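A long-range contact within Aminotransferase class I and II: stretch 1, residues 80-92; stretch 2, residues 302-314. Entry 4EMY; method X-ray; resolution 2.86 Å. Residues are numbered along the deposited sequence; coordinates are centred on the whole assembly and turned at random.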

# COMPACT_ATOMS: atom_id res chain seq x y z
N GLY A 80 -8.43 9.18 1.59
CA GLY A 80 -9.33 8.76 0.53
C GLY A 80 -10.23 9.93 0.21
O GLY A 80 -10.38 10.84 1.03
N GLU A 81 -10.81 9.91 -0.99
CA GLU A 81 -11.74 10.94 -1.45
C GLU A 81 -12.90 11.10 -0.46
O GLU A 81 -13.44 10.10 0.05
CB GLU A 81 -12.29 10.59 -2.84
CG GLU A 81 -11.33 10.87 -3.99
CD GLU A 81 -11.14 12.35 -4.31
OE1 GLU A 81 -12.00 13.17 -3.92
OE2 GLU A 81 -10.12 12.70 -4.94
N LYS A 82 -13.27 12.35 -0.19
CA LYS A 82 -14.34 12.68 0.75
C LYS A 82 -15.59 11.85 0.48
O LYS A 82 -16.18 11.30 1.41
CB LYS A 82 -14.62 14.19 0.69
CG LYS A 82 -15.93 14.68 1.29
CD LYS A 82 -16.53 15.77 0.40
CE LYS A 82 -17.66 16.54 1.06
NZ LYS A 82 -17.15 17.46 2.11
N ASP A 83 -15.97 11.73 -0.80
CA ASP A 83 -17.14 10.95 -1.20
C ASP A 83 -16.95 9.44 -1.11
O ASP A 83 -17.86 8.73 -0.70
CB ASP A 83 -17.59 11.35 -2.60
CG ASP A 83 -18.32 12.68 -2.62
OD1 ASP A 83 -18.93 12.99 -3.67
OD2 ASP A 83 -18.29 13.42 -1.60
N TYR A 84 -15.77 8.96 -1.49
CA TYR A 84 -15.39 7.55 -1.28
C TYR A 84 -15.59 7.12 0.18
O TYR A 84 -16.26 6.12 0.44
CB TYR A 84 -13.94 7.30 -1.71
CG TYR A 84 -13.39 5.90 -1.44
CD1 TYR A 84 -13.51 4.89 -2.40
CD2 TYR A 84 -12.72 5.59 -0.24
CE1 TYR A 84 -12.99 3.62 -2.17
CE2 TYR A 84 -12.21 4.33 -0.00
CZ TYR A 84 -12.34 3.34 -0.97
OH TYR A 84 -11.83 2.08 -0.75
N ARG A 85 -15.03 7.87 1.12
CA ARG A 85 -15.19 7.57 2.55
C ARG A 85 -16.67 7.48 2.94
O ARG A 85 -17.08 6.53 3.61
CB ARG A 85 -14.46 8.59 3.43
CG ARG A 85 -12.97 8.67 3.16
CD ARG A 85 -12.38 9.90 3.80
NE ARG A 85 -12.25 9.73 5.24
CZ ARG A 85 -11.80 10.67 6.07
NH1 ARG A 85 -11.44 11.86 5.61
NH2 ARG A 85 -11.71 10.42 7.36
N LYS A 86 -17.45 8.46 2.51
CA LYS A 86 -18.88 8.46 2.78
C LYS A 86 -19.58 7.24 2.16
O LYS A 86 -20.31 6.53 2.84
CB LYS A 86 -19.51 9.77 2.29
CG LYS A 86 -20.94 9.99 2.75
CD LYS A 86 -21.69 10.95 1.83
CE LYS A 86 -23.16 11.08 2.22
NZ LYS A 86 -23.95 9.87 1.85
N ILE A 87 -19.33 7.00 0.87
CA ILE A 87 -20.00 5.92 0.13
C ILE A 87 -19.59 4.52 0.62
O ILE A 87 -20.39 3.59 0.55
CB ILE A 87 -19.85 6.08 -1.39
CG1 ILE A 87 -20.66 7.29 -1.87
CG2 ILE A 87 -20.31 4.83 -2.14
CD1 ILE A 87 -20.15 7.91 -3.15
N VAL A 88 -18.37 4.38 1.14
CA VAL A 88 -17.95 3.16 1.84
C VAL A 88 -18.90 2.85 3.00
O VAL A 88 -19.46 1.76 3.09
CB VAL A 88 -16.49 3.23 2.35
CG1 VAL A 88 -16.19 2.11 3.33
CG2 VAL A 88 -15.51 3.16 1.19
N ILE A 89 -19.10 3.85 3.87
CA ILE A 89 -19.93 3.72 5.07
C ILE A 89 -21.38 3.36 4.72
O ILE A 89 -21.98 2.50 5.36
CB ILE A 89 -19.87 5.00 5.94
CG1 ILE A 89 -18.45 5.20 6.49
CG2 ILE A 89 -20.88 4.95 7.08
CD1 ILE A 89 -18.13 6.61 6.92
N ASP A 90 -21.92 4.01 3.70
CA ASP A 90 -23.30 3.75 3.29
C ASP A 90 -23.46 2.35 2.70
O ASP A 90 -24.37 1.62 3.08
CB ASP A 90 -23.76 4.82 2.29
CG ASP A 90 -23.80 6.22 2.89
OD1 ASP A 90 -24.01 7.18 2.11
OD2 ASP A 90 -23.62 6.36 4.13
N THR A 91 -22.56 1.99 1.80
CA THR A 91 -22.61 0.71 1.09
C THR A 91 -22.36 -0.47 2.03
O THR A 91 -23.02 -1.51 1.91
CB THR A 91 -21.61 0.68 -0.07
OG1 THR A 91 -21.97 1.69 -1.01
CG2 THR A 91 -21.58 -0.68 -0.77
N LEU A 92 -21.41 -0.30 2.94
CA LEU A 92 -21.00 -1.39 3.82
C LEU A 92 -22.05 -1.74 4.86
O LEU A 92 -22.24 -2.91 5.20
CB LEU A 92 -19.67 -1.04 4.50
CG LEU A 92 -19.42 -1.52 5.93
CD1 LEU A 92 -18.98 -2.97 5.96
CD2 LEU A 92 -18.39 -0.63 6.59
N THR A 302 -5.30 3.79 -4.52
CA THR A 302 -5.43 3.74 -5.97
C THR A 302 -6.59 4.65 -6.34
O THR A 302 -7.75 4.30 -6.10
CB THR A 302 -5.73 2.31 -6.47
OG1 THR A 302 -4.88 1.38 -5.78
CG2 THR A 302 -5.49 2.19 -7.97
N HIS A 303 -6.28 5.81 -6.89
CA HIS A 303 -7.29 6.82 -7.12
C HIS A 303 -8.42 6.35 -8.03
O HIS A 303 -9.59 6.56 -7.70
CB HIS A 303 -6.67 8.15 -7.57
CG HIS A 303 -7.52 9.36 -7.25
ND1 HIS A 303 -7.31 10.56 -7.82
CD2 HIS A 303 -8.62 9.52 -6.41
CE1 HIS A 303 -8.22 11.44 -7.37
NE2 HIS A 303 -9.02 10.80 -6.50
N ALA A 304 -8.10 5.69 -9.13
CA ALA A 304 -9.15 5.21 -10.04
C ALA A 304 -10.23 4.39 -9.34
O ALA A 304 -11.43 4.58 -9.59
CB ALA A 304 -8.57 4.44 -11.22
N ALA A 305 -9.80 3.49 -8.45
CA ALA A 305 -10.72 2.60 -7.73
C ALA A 305 -11.69 3.36 -6.82
O ALA A 305 -12.87 2.98 -6.69
CB ALA A 305 -9.93 1.58 -6.93
N GLN A 306 -11.21 4.43 -6.20
CA GLN A 306 -12.04 5.25 -5.34
C GLN A 306 -13.11 5.95 -6.15
O GLN A 306 -14.27 6.00 -5.76
CB GLN A 306 -11.20 6.27 -4.58
CG GLN A 306 -10.21 5.65 -3.61
CD GLN A 306 -9.46 6.67 -2.79
OE1 GLN A 306 -9.74 7.87 -2.84
NE2 GLN A 306 -8.49 6.20 -2.01
N ASN A 307 -12.70 6.49 -7.29
CA ASN A 307 -13.62 7.16 -8.20
C ASN A 307 -14.64 6.20 -8.81
O ASN A 307 -15.78 6.59 -9.08
CB ASN A 307 -12.84 7.90 -9.28
CG ASN A 307 -12.13 9.13 -8.74
OD1 ASN A 307 -12.71 9.89 -7.96
ND2 ASN A 307 -10.88 9.32 -9.14
N ILE A 308 -14.23 4.94 -9.00
CA ILE A 308 -15.13 3.90 -9.47
C ILE A 308 -16.29 3.73 -8.48
O ILE A 308 -17.45 3.74 -8.88
CB ILE A 308 -14.40 2.56 -9.75
CG1 ILE A 308 -13.52 2.68 -10.99
CG2 ILE A 308 -15.40 1.42 -9.95
CD1 ILE A 308 -12.58 1.51 -11.23
N LEU A 309 -15.96 3.59 -7.20
CA LEU A 309 -16.99 3.46 -6.16
C LEU A 309 -17.94 4.67 -6.12
O LEU A 309 -19.15 4.50 -5.94
CB LEU A 309 -16.36 3.24 -4.79
CG LEU A 309 -17.29 2.73 -3.69
CD1 LEU A 309 -17.59 1.25 -3.90
CD2 LEU A 309 -16.69 2.95 -2.31
N ILE A 310 -17.38 5.86 -6.30
CA ILE A 310 -18.16 7.10 -6.31
C ILE A 310 -19.14 7.09 -7.48
O ILE A 310 -20.32 7.41 -7.31
CB ILE A 310 -17.25 8.35 -6.38
CG1 ILE A 310 -16.46 8.52 -5.08
CG2 ILE A 310 -18.07 9.60 -6.68
CD1 ILE A 310 -15.36 9.56 -5.17
N GLU A 311 -18.64 6.72 -8.65
CA GLU A 311 -19.43 6.71 -9.87
C GLU A 311 -20.47 5.59 -9.87
O GLU A 311 -21.51 5.70 -10.53
CB GLU A 311 -18.53 6.59 -11.10
CG GLU A 311 -17.88 7.90 -11.52
CD GLU A 311 -18.90 8.95 -11.90
OE1 GLU A 311 -19.50 8.84 -12.99
OE2 GLU A 311 -19.10 9.90 -11.11
N LEU A 312 -20.18 4.52 -9.13
CA LEU A 312 -21.12 3.41 -9.01
C LEU A 312 -22.34 3.77 -8.16
O LEU A 312 -23.31 3.01 -8.08
CB LEU A 312 -20.42 2.15 -8.48
CG LEU A 312 -20.26 0.99 -9.47
CD1 LEU A 312 -19.75 1.45 -10.82
CD2 LEU A 312 -19.32 -0.06 -8.90
N GLU A 313 -22.28 4.95 -7.53
CA GLU A 313 -23.31 5.41 -6.61
C GLU A 313 -24.43 6.18 -7.31
O GLU A 313 -25.51 6.36 -6.74
CB GLU A 313 -22.67 6.27 -5.51
CG GLU A 313 -23.55 6.51 -4.29
CD GLU A 313 -24.04 5.22 -3.64
OE1 GLU A 313 -24.88 5.33 -2.72
OE2 GLU A 313 -23.60 4.11 -4.03
N ARG A 314 -24.17 6.64 -8.53
CA ARG A 314 -25.19 7.25 -9.37
C ARG A 314 -26.29 6.23 -9.62
O ARG A 314 -26.02 5.10 -10.03
CB ARG A 314 -24.60 7.70 -10.72
CG ARG A 314 -23.17 8.25 -10.67
CD ARG A 314 -23.12 9.75 -10.40
NE ARG A 314 -23.64 10.53 -11.53
CZ ARG A 314 -22.91 10.96 -12.56
NH1 ARG A 314 -21.61 10.69 -12.62
NH2 ARG A 314 -23.49 11.67 -13.52

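This is a packing of two helices far apart in sequence, with two hydrogen bonds at the N-terminal end of the contact and an apolar seam running on from them. Helix 82-92 and helix 303-311 approach to 8.8 Å between axes. Their N-to-C directions differ by 57°, so the helices run obliquely in the same general sense. Together the two stretches bury 616 Å². The backbones are nearest at Tyr-84 and Gln-306, whose CA atoms lie 5.7 Å apart.

Both hydrogen bonds involve Glu-81, the N-cap residue of the first helix. Glu-81 N donates to OE1 of Gln-306 at 3.0 Å, with an angle of 167° at the hydrogen, which is close to straight. A backbone amide at the start of a helix has no earlier turn to supply its acceptor, and here a side-chain amide oxygen from the other helix fills that role. The carboxylate of Glu-81 takes the second bond. NE2 of His-303 donates to OE2 of Glu-81 at 2.7 Å, and the carboxylate oxygen sits at the edge of the imidazole ring, near its plane. The angle of 139° is more bent than that of the first bond. ND1 of His-303 is bonded elsewhere in the structure, so both ring nitrogens are engaged.

Gly-80 comes just before the N-cap residue. Gly-80 CA lies 3.5 Å from Gln-306 OE1. Its phi and psi of 108° and 159° themselves call for glycine, since a CB would be jammed against the preceding carbonyl oxygen. It would also be crowded by CD2 of Tyr-84.

Gln-306 has a second role. Gln-306 CG lies over one face of the Tyr-84 ring, 3.7 Å from the centroid and 16° off the ring normal, a CH-pi contact. The same ring comes close to the opposing backbone, with Tyr-84 CD1 3.3 Å from Gln-306 CA. The phenol OH is hydrogen-bonded elsewhere in the structure.

The rest of the contact is mostly apolar, between Tyr-84, Ile-87 and Val-88 on one helix and Leu-309 and Ile-310 on the other. CD2 of Leu-309 is 3.7 Å from CD1 of Tyr-84 and also 3.7 Å from CG2 of Val-88, so one methyl serves two neighbours. Ile-87 points toward the second helix and meets two successive residues. Ile-87 CG2 is 4.0 Å from CG of Leu-309, and Ile-87 CD1 is 4.2 Å from CG1 of Ile-310. Ile-310 leaves its backbone sideways, but the end of its side chain comes nearer. There Ile-310 CD1 lies 3.8 Å from CB of Asp-83 and 4.0 Å from CB of Glu-81. The acidic residues thus offer their aliphatic carbons to this methyl.

The contact thins out toward Glu-313. CD1 of Ile-87 reaches CB of Glu-313 at 3.8 Å. Thr-91 OG1 stands 4.2 Å from Glu-313 OE2, too far for a hydrogen bond. Thr-91 OG1 instead donates to the backbone O of Ile-87 at 2.9 Å, within its own helix.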